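Long-range contacts in N-alpha-acetyltransferase 35, NatC auxiliary subunit (Saccharomyces cerevisiae, PDB 6YGB), which serves as the auxiliary subunit of the NatC N-terminal acetyltransferase, which acetylates the N-terminal methionine of L-A virus Gag, and supports L-A and M virus propagation: residues Val100-Asn105 with Lys292-Tyr297; Leu62-Ile67 with Phe285-Ile290; Lys327-Leu332 with Asn401-Thr406. All coordinates share one frame; numbering follows the deposited sequence. Where two conformers were deposited one is given.

Interaction 1 of 3, residues Val100-Asn105 with Lys292-Tyr297; sequences VISWLN and KLPTDY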
# COMPACT_ATOMS: atom_id res chain seq x y z
N VAL B 100 19.51 6.14 4.45
CA VAL B 100 18.29 6.92 4.62
C VAL B 100 17.43 6.85 3.36
O VAL B 100 16.21 6.73 3.44
CB VAL B 100 18.63 8.38 4.98
CG1 VAL B 100 17.39 9.25 4.93
CG2 VAL B 100 19.28 8.44 6.36
N ILE B 101 18.07 6.95 2.19
CA ILE B 101 17.32 6.88 0.94
C ILE B 101 16.72 5.49 0.76
O ILE B 101 15.55 5.35 0.37
CB ILE B 101 18.21 7.26 -0.26
CG1 ILE B 101 18.57 8.74 -0.22
CG2 ILE B 101 17.51 6.93 -1.56
CD1 ILE B 101 19.59 9.11 -1.25
N SER B 102 17.50 4.45 1.05
CA SER B 102 16.97 3.09 0.97
C SER B 102 15.81 2.89 1.93
O SER B 102 14.85 2.16 1.63
CB SER B 102 18.09 2.09 1.25
OG SER B 102 17.64 0.76 1.08
N TRP B 103 15.86 3.55 3.09
CA TRP B 103 14.78 3.47 4.07
C TRP B 103 13.50 4.10 3.53
O TRP B 103 12.45 3.45 3.45
CB TRP B 103 15.22 4.15 5.36
CG TRP B 103 14.17 4.23 6.44
CD1 TRP B 103 13.19 3.32 6.70
CD2 TRP B 103 14.01 5.28 7.39
NE1 TRP B 103 12.43 3.74 7.76
CE2 TRP B 103 12.92 4.94 8.21
CE3 TRP B 103 14.69 6.48 7.65
CZ2 TRP B 103 12.48 5.74 9.25
CZ3 TRP B 103 14.26 7.28 8.68
CH2 TRP B 103 13.16 6.91 9.47
N LEU B 104 13.57 5.37 3.14
CA LEU B 104 12.39 6.15 2.80
C LEU B 104 11.96 6.00 1.34
O LEU B 104 10.76 5.83 1.07
CB LEU B 104 12.63 7.62 3.12
CG LEU B 104 13.04 7.89 4.57
CD1 LEU B 104 13.38 9.36 4.79
CD2 LEU B 104 11.93 7.46 5.51
N ASN B 105 12.90 6.06 0.40
CA ASN B 105 12.54 5.98 -1.02
C ASN B 105 12.28 4.55 -1.47
O ASN B 105 11.38 4.31 -2.28
CB ASN B 105 13.63 6.59 -1.90
CG ASN B 105 13.93 8.04 -1.54
OD1 ASN B 105 14.17 8.37 -0.38
ND2 ASN B 105 13.92 8.90 -2.54
N LYS B 292 20.68 -4.15 -1.17
CA LYS B 292 21.55 -3.27 -1.94
C LYS B 292 21.08 -1.83 -1.88
O LYS B 292 19.92 -1.53 -2.17
CB LYS B 292 21.61 -3.74 -3.40
CG LYS B 292 22.53 -2.91 -4.29
CD LYS B 292 22.64 -3.53 -5.68
CE LYS B 292 23.58 -2.73 -6.57
NZ LYS B 292 23.04 -1.37 -6.84
N LEU B 293 21.99 -0.93 -1.52
CA LEU B 293 21.77 0.49 -1.34
C LEU B 293 21.78 1.22 -2.68
O LEU B 293 22.34 0.73 -3.67
CB LEU B 293 22.84 1.08 -0.43
CG LEU B 293 22.86 0.48 0.98
CD1 LEU B 293 24.12 0.86 1.74
CD2 LEU B 293 21.60 0.92 1.72
N PRO B 294 21.16 2.40 -2.74
CA PRO B 294 21.23 3.21 -3.95
C PRO B 294 22.67 3.60 -4.26
O PRO B 294 23.50 3.76 -3.36
CB PRO B 294 20.40 4.45 -3.60
CG PRO B 294 19.53 4.02 -2.47
CD PRO B 294 20.34 3.04 -1.70
N THR B 295 22.97 3.76 -5.56
CA THR B 295 24.32 4.14 -5.98
C THR B 295 24.57 5.64 -5.86
O THR B 295 25.71 6.05 -5.60
CB THR B 295 24.58 3.68 -7.42
OG1 THR B 295 23.55 4.19 -8.28
CG2 THR B 295 24.60 2.15 -7.50
N ASP B 296 23.55 6.48 -6.04
CA ASP B 296 23.75 7.93 -6.04
C ASP B 296 22.83 8.65 -5.06
O ASP B 296 22.13 8.02 -4.26
CB ASP B 296 23.57 8.49 -7.45
CG ASP B 296 22.19 8.19 -8.02
OD1 ASP B 296 21.34 7.64 -7.29
OD2 ASP B 296 21.97 8.50 -9.21
N TYR B 297 22.82 9.98 -5.11
CA TYR B 297 21.99 10.80 -4.23
C TYR B 297 20.75 11.34 -4.94
O TYR B 297 20.16 12.32 -4.47
CB TYR B 297 22.79 11.95 -3.64
CG TYR B 297 23.71 11.59 -2.49
CD1 TYR B 297 24.17 10.28 -2.32
CD2 TYR B 297 24.11 12.55 -1.58
CE1 TYR B 297 25.01 9.96 -1.27
CE2 TYR B 297 24.95 12.23 -0.53
CZ TYR B 297 25.39 10.94 -0.38
OH TYR B 297 26.23 10.65 0.67

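Interaction 2 of 3, residues Leu62-Ile67 with Phe285-Ile290; sequences LDSSLI and FPPRKI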
# COMPACT_ATOMS: atom_id res chain seq x y z
N LEU B 62 14.37 -17.92 10.79
CA LEU B 62 13.47 -17.41 11.81
C LEU B 62 14.14 -17.14 13.15
O LEU B 62 13.47 -16.65 14.06
CB LEU B 62 12.30 -18.38 12.02
CG LEU B 62 11.24 -18.41 10.92
CD1 LEU B 62 10.29 -19.59 11.10
CD2 LEU B 62 10.46 -17.10 10.90
N ASP B 63 15.43 -17.44 13.30
CA ASP B 63 16.15 -17.24 14.55
C ASP B 63 17.18 -16.13 14.37
O ASP B 63 18.11 -16.27 13.56
CB ASP B 63 16.82 -18.53 15.01
CG ASP B 63 17.25 -18.50 16.48
OD1 ASP B 63 17.49 -17.40 17.01
OD2 ASP B 63 17.35 -19.58 17.09
N SER B 64 17.04 -15.04 15.13
CA SER B 64 17.96 -13.91 15.03
C SER B 64 19.33 -14.22 15.62
O SER B 64 20.33 -13.62 15.21
CB SER B 64 17.34 -12.68 15.72
OG SER B 64 16.00 -12.49 15.30
N SER B 65 19.39 -15.15 16.56
CA SER B 65 20.62 -15.49 17.25
C SER B 65 21.60 -16.28 16.39
O SER B 65 22.78 -16.35 16.73
CB SER B 65 20.28 -16.30 18.51
OG SER B 65 19.31 -15.63 19.31
N LEU B 66 21.14 -16.87 15.29
CA LEU B 66 22.01 -17.67 14.43
C LEU B 66 22.65 -16.86 13.31
O LEU B 66 23.31 -17.45 12.45
CB LEU B 66 21.22 -18.84 13.82
CG LEU B 66 20.47 -19.72 14.81
CD1 LEU B 66 19.88 -20.93 14.10
CD2 LEU B 66 21.37 -20.15 15.96
N ILE B 67 22.46 -15.54 13.30
CA ILE B 67 23.06 -14.70 12.26
C ILE B 67 24.57 -14.87 12.26
O ILE B 67 25.22 -14.74 13.30
CB ILE B 67 22.67 -13.24 12.48
CG1 ILE B 67 21.19 -13.01 12.16
CG2 ILE B 67 23.55 -12.31 11.66
CD1 ILE B 67 20.71 -11.62 12.47
N PHE B 285 11.44 -9.91 15.62
CA PHE B 285 11.24 -10.19 14.22
C PHE B 285 12.32 -11.13 13.69
O PHE B 285 13.38 -11.30 14.31
CB PHE B 285 11.25 -8.88 13.42
CG PHE B 285 10.08 -7.98 13.72
CD1 PHE B 285 10.10 -7.13 14.81
CD2 PHE B 285 8.96 -7.99 12.90
CE1 PHE B 285 9.02 -6.31 15.09
CE2 PHE B 285 7.88 -7.16 13.17
CZ PHE B 285 7.91 -6.32 14.26
N PRO B 286 12.08 -11.77 12.54
CA PRO B 286 13.09 -12.67 11.97
C PRO B 286 14.28 -11.89 11.45
O PRO B 286 14.17 -10.68 11.19
CB PRO B 286 12.33 -13.36 10.82
CG PRO B 286 10.88 -13.16 11.12
CD PRO B 286 10.80 -11.85 11.82
N PRO B 287 15.44 -12.53 11.30
CA PRO B 287 16.59 -11.84 10.71
C PRO B 287 16.29 -11.45 9.27
O PRO B 287 15.62 -12.19 8.54
CB PRO B 287 17.71 -12.87 10.79
CG PRO B 287 17.01 -14.19 10.85
CD PRO B 287 15.76 -13.93 11.63
N ARG B 288 16.78 -10.29 8.87
CA ARG B 288 16.58 -9.79 7.52
C ARG B 288 17.91 -9.30 6.98
O ARG B 288 18.61 -8.53 7.64
CB ARG B 288 15.54 -8.66 7.51
CG ARG B 288 15.07 -8.25 6.12
CD ARG B 288 13.67 -7.64 6.17
NE ARG B 288 13.27 -7.07 4.89
CZ ARG B 288 12.61 -7.74 3.94
NH1 ARG B 288 12.28 -9.01 4.13
NH2 ARG B 288 12.29 -7.14 2.81
N LYS B 289 18.26 -9.76 5.78
CA LYS B 289 19.50 -9.35 5.14
C LYS B 289 19.43 -7.88 4.74
O LYS B 289 18.35 -7.29 4.62
CB LYS B 289 19.79 -10.21 3.91
CG LYS B 289 19.92 -11.69 4.18
CD LYS B 289 20.89 -11.96 5.32
CE LYS B 289 21.69 -13.24 5.09
NZ LYS B 289 22.69 -13.08 3.99
N ILE B 290 20.60 -7.29 4.54
CA ILE B 290 20.69 -5.89 4.13
C ILE B 290 20.55 -5.81 2.62
O ILE B 290 21.26 -6.50 1.89
CB ILE B 290 22.02 -5.27 4.60
CG1 ILE B 290 22.15 -5.38 6.12
CG2 ILE B 290 22.11 -3.81 4.17
CD1 ILE B 290 23.45 -4.86 6.66

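Interaction 3 of 3, residues Lys327-Leu332 with Asn401-Thr406; sequences KFFNKL and NCSQNT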
# COMPACT_ATOMS: atom_id res chain seq x y z
N LYS B 327 -6.22 16.56 -6.96
CA LYS B 327 -6.53 15.63 -8.04
C LYS B 327 -5.29 15.25 -8.84
O LYS B 327 -5.19 14.12 -9.33
CB LYS B 327 -7.59 16.24 -8.97
CG LYS B 327 -8.99 16.27 -8.38
CD LYS B 327 -9.69 14.94 -8.57
CE LYS B 327 -9.91 14.65 -10.04
NZ LYS B 327 -10.69 13.40 -10.26
N PHE B 328 -4.33 16.17 -8.98
CA PHE B 328 -3.21 15.98 -9.88
C PHE B 328 -1.84 15.83 -9.21
O PHE B 328 -0.93 15.29 -9.85
CB PHE B 328 -3.13 17.15 -10.89
CG PHE B 328 -4.21 17.11 -11.95
CD1 PHE B 328 -4.07 16.30 -13.06
CD2 PHE B 328 -5.35 17.89 -11.84
CE1 PHE B 328 -5.05 16.26 -14.05
CE2 PHE B 328 -6.33 17.86 -12.82
CZ PHE B 328 -6.18 17.04 -13.92
N PHE B 329 -1.66 16.26 -7.95
CA PHE B 329 -0.30 16.31 -7.39
C PHE B 329 0.30 14.93 -7.17
O PHE B 329 1.53 14.78 -7.21
CB PHE B 329 -0.28 17.12 -6.09
CG PHE B 329 -0.55 16.30 -4.84
CD1 PHE B 329 -1.84 15.96 -4.49
CD2 PHE B 329 0.49 15.90 -4.01
CE1 PHE B 329 -2.10 15.22 -3.35
CE2 PHE B 329 0.24 15.15 -2.86
CZ PHE B 329 -1.06 14.82 -2.53
N ASN B 330 -0.53 13.91 -6.92
CA ASN B 330 -0.07 12.55 -6.69
C ASN B 330 -0.60 11.59 -7.74
O ASN B 330 -0.49 10.37 -7.58
CB ASN B 330 -0.48 12.10 -5.28
CG ASN B 330 0.34 10.92 -4.74
OD1 ASN B 330 1.50 10.71 -5.11
ND2 ASN B 330 -0.27 10.15 -3.84
N LYS B 331 -1.17 12.13 -8.83
CA LYS B 331 -1.84 11.31 -9.83
C LYS B 331 -0.86 10.71 -10.84
O LYS B 331 -0.98 9.52 -11.18
CB LYS B 331 -2.91 12.13 -10.56
CG LYS B 331 -3.92 11.31 -11.32
CD LYS B 331 -4.53 10.21 -10.45
CE LYS B 331 -5.27 10.77 -9.24
NZ LYS B 331 -6.37 11.71 -9.59
N LEU B 332 0.09 11.50 -11.34
CA LEU B 332 0.96 11.02 -12.41
C LEU B 332 1.87 9.90 -11.93
O LEU B 332 2.07 8.91 -12.65
CB LEU B 332 1.77 12.18 -12.98
CG LEU B 332 0.90 13.24 -13.65
CD1 LEU B 332 1.75 14.36 -14.25
CD2 LEU B 332 0.03 12.58 -14.71
N ASN B 401 -7.28 11.16 1.32
CA ASN B 401 -7.18 9.93 0.54
C ASN B 401 -6.33 10.13 -0.71
O ASN B 401 -5.68 9.19 -1.17
CB ASN B 401 -8.57 9.42 0.15
CG ASN B 401 -8.52 8.11 -0.62
OD1 ASN B 401 -8.13 7.07 -0.08
ND2 ASN B 401 -8.93 8.14 -1.88
N CYS B 402 -6.34 11.34 -1.28
CA CYS B 402 -5.54 11.62 -2.46
C CYS B 402 -4.05 11.43 -2.22
O CYS B 402 -3.30 11.23 -3.17
CB CYS B 402 -5.79 13.05 -2.95
SG CYS B 402 -7.48 13.41 -3.46
N SER B 403 -3.62 11.51 -0.96
CA SER B 403 -2.22 11.40 -0.58
C SER B 403 -1.79 9.96 -0.31
O SER B 403 -0.63 9.74 0.05
CB SER B 403 -1.95 12.27 0.65
OG SER B 403 -0.60 12.68 0.70
N GLN B 404 -2.69 9.00 -0.45
CA GLN B 404 -2.37 7.61 -0.17
C GLN B 404 -1.63 6.97 -1.35
O GLN B 404 -1.57 7.53 -2.45
CB GLN B 404 -3.64 6.82 0.16
CG GLN B 404 -4.44 7.41 1.30
CD GLN B 404 -3.62 7.60 2.56
OE1 GLN B 404 -2.84 6.73 2.95
NE2 GLN B 404 -3.77 8.76 3.20
N ASN B 405 -1.07 5.79 -1.12
CA ASN B 405 -0.36 5.11 -2.19
C ASN B 405 -1.36 4.61 -3.24
O ASN B 405 -2.58 4.64 -3.04
CB ASN B 405 0.50 3.96 -1.64
CG ASN B 405 -0.31 2.83 -1.04
OD1 ASN B 405 -1.07 2.16 -1.73
ND2 ASN B 405 -0.12 2.60 0.25
N THR B 406 -0.82 4.15 -4.37
CA THR B 406 -1.65 3.86 -5.53
C THR B 406 -2.67 2.76 -5.25
O THR B 406 -3.72 2.70 -5.91
CB THR B 406 -0.78 3.48 -6.73
OG1 THR B 406 -1.59 3.33 -7.89
CG2 THR B 406 -0.03 2.18 -6.49

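Interaction 1 of 3, residues Val100-Asn105 with Lys292-Tyr297
Ile101 meets Pro294 through a torsion that divides its two branches: chi1 of -69° sets CG2 anti to the backbone N and leaves CG1 beside that N, while an extended chi2 of 172° carries CD1 onward. The two branches therefore reach different parts of segment 292-297. Ile101 CG2 lies 3.7 Å from Pro294 CG, the side chains crossing at a slant. Ile101 CD1 comes to 4.2 Å from Tyr297 CA and 4.1 Å from Asp296 O, so it packs on backbone beyond the proline. Ser102, the next residue of helix 85-104, makes its closer contacts through CB, and its OG only grazes Leu293 CD2. Ser102 CB sits 3.8 Å from Pro294 CD and 3.7 Å from Leu293 CD2, a methyl that leans over from the loop. The backbones are closest here, with Ser102 CA 5.9 Å from Leu293 CA. Pro294 rests against two successive residues of the helix, CG nearest Ile101 and CD nearest Ser102 CB.

Polar ties to the same helix are made nearby: Pro294 O accepts a hydrogen bond from Arg98 NH1, and Tyr297 OH is bonded to Asp94 OD1. Separately, Tyr297 N is held by Asn258 OD1 of helix 245-260. The contact thereby joins the C-terminal end of helix 85-104 to the loop entering helix 298-311. Between the two segments themselves the touching groups are mostly aliphatic carbons and backbone, with 213 Å² buried in total and no hydrogen bond found, which implies that fit here rests on van der Waals and hydrophobic packing.

Interaction 2 of 3, residues Leu62-Ile67 with Phe285-Ile290
Two consecutive prolines, Pro286 and Pro287, pack against Leu62, Asp63, Ser64 and Ile67, so that two pieces of chain without regular helix or strand meet through pyrrolidine rings. Pro287 is gripped at more than one place. Its CG lies 3.6 Å from Asp63 O, its CD 3.9 Å from Ser64 N, and its CB 3.7 Å from Ile67 CD1. Ile67 arrives by an extended side chain, with CG1 beside its backbone N, and slides past the ring in the opposite direction. Pro286 has a lighter contact: Leu62 CD2 stands 4.0 Å from Pro286 CG, the two side chains lying next to one another and pointing the same way. The total burial is 248 Å².

The shape of segment 62-67 is set partly by Asp63, whose OD1 takes a hydrogen bond from Ser65 N at 3.0 Å, met from 37° above the carboxylate plane with an N-H...O angle of 150°. Asp63 OD2 is engaged elsewhere, by Asn58 N and in a salt bridge with Arg22 of the N-alpha-acetyltransferase 38 chain; Ser65 OG bonds Glu44 and Arg51 of that same subunit. From the N-alpha-acetyltransferase 30 chain, Tyr31 packs on Leu62 and Glu29 on Pro286, placing the contact where all three proteins of the complex come together.

Lys279 NZ, which bonds Ile67 O, adds a tie to helix 276-280. Pro286 and Pro287 take up extended, polyproline II-like backbone angles and pack against the Asx turn, a loop-to-loop packing at a subunit junction.

Interaction 3 of 3, residues Lys327-Leu332 with Asn401-Thr406
Phe329 and Asn330 reach segment 401-406 with quite different rotamers. In Phe329, chi1 of 89° places CG between the backbone N and the carbonyl carbon, which turns the ring back over its neighbour: Asn330 CB sits 3.8 Å above the ring plane, over its centre. The far edge of the ring then faces Ser403, whose OG lies in the ring plane, 3.9 Å from Phe329 CZ. Cys402 CB touches Phe329 CE1 at 4.3 Å.

In Asn330, chi1 of -160° swings the amide across to the type I turn Asn401-Gln404. Its ND2 donates to Cys402 O at 3.3 Å, nearly straight at 168°, on a lone pair and with the acceptor in the amide plane. Because Asn330 OD1 also accepts from Arg335 N, both ends of the amide are engaged, which should fix its rotation. Ser403 OG is satisfied by Arg340 O.

The contact thus links the end of helix 319-328 to the turn between helices 386-401 and 406-429, the latter N-capped by Asn405, while helix 337-347 packs on Ser403 and helix 668-701 on Leu332.

How the interactions relate
Interactions 1 and 2 share one connection, the loop between helices 276-280 and 298-311, and their partners 62-67 and 100-105 come in the reverse order, 290 before 292 pairing with 67 before 100, so the contacts alternate along the chain. Their centres are about 22 Å apart, the loop running from the three-protein junction to helix 85-104. Interaction 3 follows in series in the TPR-like region, its centre about 5 Å from that of the chain, against about 20 Å and about 31 Å for interactions 1 and 2. It lies about 23 Å from interaction 1 and about 36 Å from interaction 2, centre to centre. There Asn405 again meets the N-alpha-acetyltransferase 30 subunit.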